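Local structure of putative GGDEF domain protein (Pseudomonas aeruginosa, 7E6G) at residues G155-V160 with L210-G215. The protein probably catalyses, as a magnesium-dependent diguanylate cyclase, the condensation of two GTP molecules into cyclic di-GMP with release of diphosphate. Residues are numbered along the deposited sequence; the frame is centred on the assembly and turned at random.
With G2P (phosphomethylphosphonic acid guanylate ester), chain H.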
ATOM      1  N   GLY A 155     -51.074  -1.950 -18.389  1.00 27.16           N
ATOM      2  CA  GLY A 155     -51.012  -2.829 -17.238  1.00 27.40           C
ATOM      3  C   GLY A 155     -49.651  -2.824 -16.563  1.00 29.96           C
ATOM      4  O   GLY A 155     -49.561  -2.938 -15.339  1.00 32.00           O
ATOM      5  N   ASP A 156     -48.576  -2.687 -17.343  1.00 26.65           N
ATOM      6  CA  ASP A 156     -47.236  -2.681 -16.762  1.00 25.96           C
ATOM      7  C   ASP A 156     -47.034  -1.435 -15.915  1.00 25.95           C
ATOM      8  O   ASP A 156     -46.499  -1.502 -14.797  1.00 23.54           O
ATOM      9  CB  ASP A 156     -46.176  -2.747 -17.872  1.00 29.66           C
ATOM     10  CG  ASP A 156     -45.909  -4.178 -18.387  1.00 36.93           C
ATOM     11  OD1 ASP A 156     -46.542  -5.159 -17.912  1.00 33.40           O
ATOM     12  OD2 ASP A 156     -45.050  -4.307 -19.300  1.00 41.27           O
ATOM     13  N   ARG A 157     -47.447  -0.284 -16.445  1.00 30.85           N
ATOM     14  CA  ARG A 157     -47.440   0.932 -15.642  1.00 30.05           C
ATOM     15  C   ARG A 157     -48.248   0.743 -14.372  1.00 27.86           C
ATOM     16  O   ARG A 157     -47.820   1.149 -13.284  1.00 31.38           O
ATOM     17  CB  ARG A 157     -47.966   2.095 -16.472  1.00 30.43           C
ATOM     18  CG  ARG A 157     -46.993   2.416 -17.583  1.00 34.66           C
ATOM     19  CD  ARG A 157     -46.689   3.883 -17.642  1.00 34.95           C
ATOM     20  NE  ARG A 157     -47.809   4.570 -18.264  1.00 38.67           N
ATOM     21  CZ  ARG A 157     -48.610   5.428 -17.637  1.00 44.48           C
ATOM     22  NH1 ARG A 157     -48.422   5.728 -16.343  1.00 39.11           N
ATOM     23  NH2 ARG A 157     -49.604   5.985 -18.313  1.00 36.17           N
ATOM     24  N   VAL A 158     -49.405   0.093 -14.490  1.00 26.14           N
ATOM     25  CA  VAL A 158     -50.246  -0.157 -13.326  1.00 29.85           C
ATOM     26  C   VAL A 158     -49.487  -0.969 -12.283  1.00 28.35           C
ATOM     27  O   VAL A 158     -49.508  -0.651 -11.089  1.00 26.10           O
ATOM     28  CB  VAL A 158     -51.550  -0.848 -13.761  1.00 28.80           C
ATOM     29  CG1 VAL A 158     -52.244  -1.484 -12.562  1.00 26.74           C
ATOM     30  CG2 VAL A 158     -52.466   0.149 -14.415  1.00 23.05           C
ATOM     31  N   LEU A 159     -48.809  -2.026 -12.718  1.00 28.43           N
ATOM     32  CA  LEU A 159     -48.055  -2.862 -11.791  1.00 27.92           C
ATOM     33  C   LEU A 159     -46.915  -2.088 -11.141  1.00 28.73           C
ATOM     34  O   LEU A 159     -46.642  -2.265  -9.946  1.00 32.15           O
ATOM     35  CB  LEU A 159     -47.519  -4.096 -12.521  1.00 29.79           C
ATOM     36  CG  LEU A 159     -48.566  -5.136 -12.908  1.00 29.08           C
ATOM     37  CD1 LEU A 159     -47.912  -6.254 -13.659  1.00 32.45           C
ATOM     38  CD2 LEU A 159     -49.258  -5.671 -11.666  1.00 30.81           C
ATOM     39  N   VAL A 160     -46.234  -1.227 -11.905  1.00 30.95           N
ATOM     40  CA  VAL A 160     -45.193  -0.394 -11.299  1.00 29.23           C
ATOM     41  C   VAL A 160     -45.798   0.481 -10.211  1.00 27.65           C
ATOM     42  O   VAL A 160     -45.246   0.613  -9.115  1.00 30.88           O
ATOM     43  CB  VAL A 160     -44.463   0.454 -12.364  1.00 28.31           C
ATOM     44  CG1 VAL A 160     -43.673   1.580 -11.705  1.00 24.22           C
ATOM     45  CG2 VAL A 160     -43.533  -0.397 -13.216  1.00 19.25           C
ATOM     46  N   LEU A 210     -54.911   4.428  -5.580  1.00 37.31           N
ATOM     47  CA  LEU A 210     -54.080   4.672  -6.745  1.00 33.10           C
ATOM     48  C   LEU A 210     -54.928   5.076  -7.945  1.00 33.08           C
ATOM     49  O   LEU A 210     -56.012   4.529  -8.180  1.00 31.17           O
ATOM     50  CB  LEU A 210     -53.308   3.405  -7.074  1.00 36.74           C
ATOM     51  CG  LEU A 210     -51.863   3.501  -7.495  1.00 40.74           C
ATOM     52  CD1 LEU A 210     -51.147   4.611  -6.745  1.00 32.75           C
ATOM     53  CD2 LEU A 210     -51.285   2.139  -7.189  1.00 44.60           C
ATOM     54  N   ALA A 211     -54.415   6.019  -8.728  1.00 30.24           N
ATOM     55  CA  ALA A 211     -55.062   6.405  -9.976  1.00 30.79           C
ATOM     56  C   ALA A 211     -53.945   6.523 -11.003  1.00 30.38           C
ATOM     57  O   ALA A 211     -53.181   7.493 -10.983  1.00 33.33           O
ATOM     58  CB  ALA A 211     -55.849   7.705  -9.837  1.00 20.27           C
ATOM     59  N   VAL A 212     -53.847   5.540 -11.894  1.00 30.77           N
ATOM     60  CA  VAL A 212     -52.802   5.527 -12.912  1.00 27.33           C
ATOM     61  C   VAL A 212     -53.351   6.190 -14.172  1.00 23.71           C
ATOM     62  O   VAL A 212     -54.319   5.713 -14.761  1.00 25.68           O
ATOM     63  CB  VAL A 212     -52.327   4.091 -13.190  1.00 25.98           C
ATOM     64  CG1 VAL A 212     -51.255   4.056 -14.239  1.00 24.34           C
ATOM     65  CG2 VAL A 212     -51.817   3.450 -11.927  1.00 27.60           C
ATOM     66  N   ARG A 213     -52.753   7.296 -14.588  1.00 21.76           N
ATOM     67  CA  ARG A 213     -53.246   7.984 -15.771  1.00 21.78           C
ATOM     68  C   ARG A 213     -52.751   7.292 -17.027  1.00 26.03           C
ATOM     69  O   ARG A 213     -51.552   7.051 -17.174  1.00 30.55           O
ATOM     70  CB  ARG A 213     -52.800   9.431 -15.766  1.00 21.67           C
ATOM     71  CG  ARG A 213     -53.338  10.172 -14.582  1.00 26.85           C
ATOM     72  CD  ARG A 213     -52.911  11.610 -14.562  1.00 25.43           C
ATOM     73  NE  ARG A 213     -53.540  12.254 -13.422  1.00 32.63           N
ATOM     74  CZ  ARG A 213     -54.719  12.854 -13.488  1.00 37.57           C
ATOM     75  NH1 ARG A 213     -55.352  12.903 -14.655  1.00 29.99           N
ATOM     76  NH2 ARG A 213     -55.249  13.415 -12.402  1.00 39.61           N
ATOM     77  N   VAL A 214     -53.681   6.944 -17.914  1.00 24.77           N
ATOM     78  CA  VAL A 214     -53.390   6.479 -19.257  1.00 20.67           C
ATOM     79  C   VAL A 214     -54.171   7.383 -20.182  1.00 21.65           C
ATOM     80  O   VAL A 214     -55.400   7.266 -20.279  1.00 25.86           O
ATOM     81  CB  VAL A 214     -53.782   5.020 -19.484  1.00 22.53           C
ATOM     82  CG1 VAL A 214     -53.489   4.656 -20.922  1.00 18.73           C
ATOM     83  CG2 VAL A 214     -53.018   4.119 -18.536  1.00 26.84           C
ATOM     84  N   GLY A 215     -53.466   8.257 -20.875  1.00 23.61           N
ATOM     85  CA  GLY A 215     -54.072   9.268 -21.696  1.00 18.71           C
ATOM     86  C   GLY A 215     -55.262   9.926 -21.035  1.00 19.70           C
ATOM     87  O   GLY A 215     -55.175  10.616 -20.019  1.00 23.37           O
TER
HETATM   88  PG  G2P H 302     -58.979 -12.196 -11.222  1.00 53.82           P
HETATM   89  O1G G2P H 302     -58.194 -12.363 -10.188  1.00 55.80           O
HETATM   90  O2G G2P H 302     -59.727 -11.137 -11.117  1.00 50.12           O
HETATM   91  O3G G2P H 302     -59.634 -13.286 -11.621  1.00 57.88           O
HETATM   92  O3B G2P H 302     -57.908 -11.954 -12.286  1.00 58.26           O
HETATM   93  PB  G2P H 302     -57.724 -11.510 -13.781  1.00 54.31           P
HETATM   94  O1B G2P H 302     -56.942 -10.485 -13.639  1.00 47.71           O
HETATM   95  O2B G2P H 302     -58.844 -11.302 -14.468  1.00 40.29           O
HETATM   96  C3A G2P H 302     -56.921 -12.720 -14.723  1.00 66.09           C
HETATM   97  PA  G2P H 302     -55.583 -13.555 -14.279  1.00 99.60           P
HETATM   98  O1A G2P H 302     -56.393 -14.647 -14.566  1.00 68.26           O
HETATM   99  O2A G2P H 302     -55.564 -12.912 -12.992  1.00 80.05           O
HETATM  100  O5' G2P H 302     -55.011 -12.828 -15.441  1.00 65.18           O
HETATM  101  C5' G2P H 302     -54.090 -11.751 -15.317  1.00 57.37           C
HETATM  102  C4' G2P H 302     -53.496 -11.355 -16.631  1.00 53.55           C
HETATM  103  O4' G2P H 302     -52.278 -11.020 -16.276  1.00 51.07           O
HETATM  104  C3' G2P H 302     -53.179 -12.524 -17.397  1.00 56.69           C
HETATM  105  O3' G2P H 302     -53.940 -12.479 -18.539  1.00 52.63           O
HETATM  106  C2' G2P H 302     -51.738 -12.316 -17.648  1.00 54.30           C
HETATM  107  O2' G2P H 302     -51.301 -12.608 -18.909  1.00 59.45           O
HETATM  108  C1' G2P H 302     -51.614 -10.923 -17.412  1.00 46.62           C
HETATM  109  N9  G2P H 302     -50.278 -10.542 -17.149  1.00 42.23           N
HETATM  110  C8  G2P H 302     -49.475 -11.382 -16.588  1.00 47.15           C
HETATM  111  N7  G2P H 302     -48.303 -10.856 -16.433  1.00 46.91           N
HETATM  112  C5  G2P H 302     -48.337  -9.675 -16.874  1.00 40.59           C
HETATM  113  C6  G2P H 302     -47.424  -8.739 -16.920  1.00 44.08           C
HETATM  114  O6  G2P H 302     -46.308  -8.872 -16.532  1.00 38.34           O
HETATM  115  N1  G2P H 302     -47.756  -7.520 -17.451  1.00 46.94           N
HETATM  116  C2  G2P H 302     -49.004  -7.340 -17.917  1.00 38.17           C
HETATM  117  N2  G2P H 302     -49.280  -6.238 -18.381  1.00 40.32           N
HETATM  118  N3  G2P H 302     -49.884  -8.326 -17.853  1.00 35.70           N
HETATM  119  C4  G2P H 302     -49.573  -9.476 -17.315  1.00 43.98           C
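The guanidinium of R157 reaches from helix 152-168 to the backbone of strand 212-214, where R213 O lies at its edge, near its plane, and accepts a hydrogen bond from NH2. Two methyls approach it obliquely, V212 CG1 3.9 Å from NH1 and V214 CG2 3.9 Å from NH2. At the other flat group, the guanine, D156 OD1 lies close to the ring plane and accepts from both N1 (2.7 Å) and N2 (3.0 Å), a pairing that suits a carboxylate and reads the base's donors. L159 CD1 stands above that plane at the N1 rim, 4.0 Å from N1. G155, having no side chain, leaves room for N2, which comes within 3.9 Å of G155 C.

Chi1 of R157 (-67°) sets CG beside the backbone N; bends at chi2 and chi3 then carry the chain on. Arginine suits this exposed position because its length spans to the strand and its N-H groups can donate to a carbonyl. Deeper in, buried, beta-branched V158 and V212 fill the space between helix and strand with methyls, CG2 to CG1 at 4.1 Å, their side chains crossing obliquely.

Segment 155-160 and strand 212-214 run nearly antiparallel (161°), their axes 9.0 Å apart, within the GGDEF domain. Strand 212-214 pairs with 217-219, whose L219 touches V158 and V214, while F143 and V146 of helix 143-150 pack on V158, and its W150 meets V214.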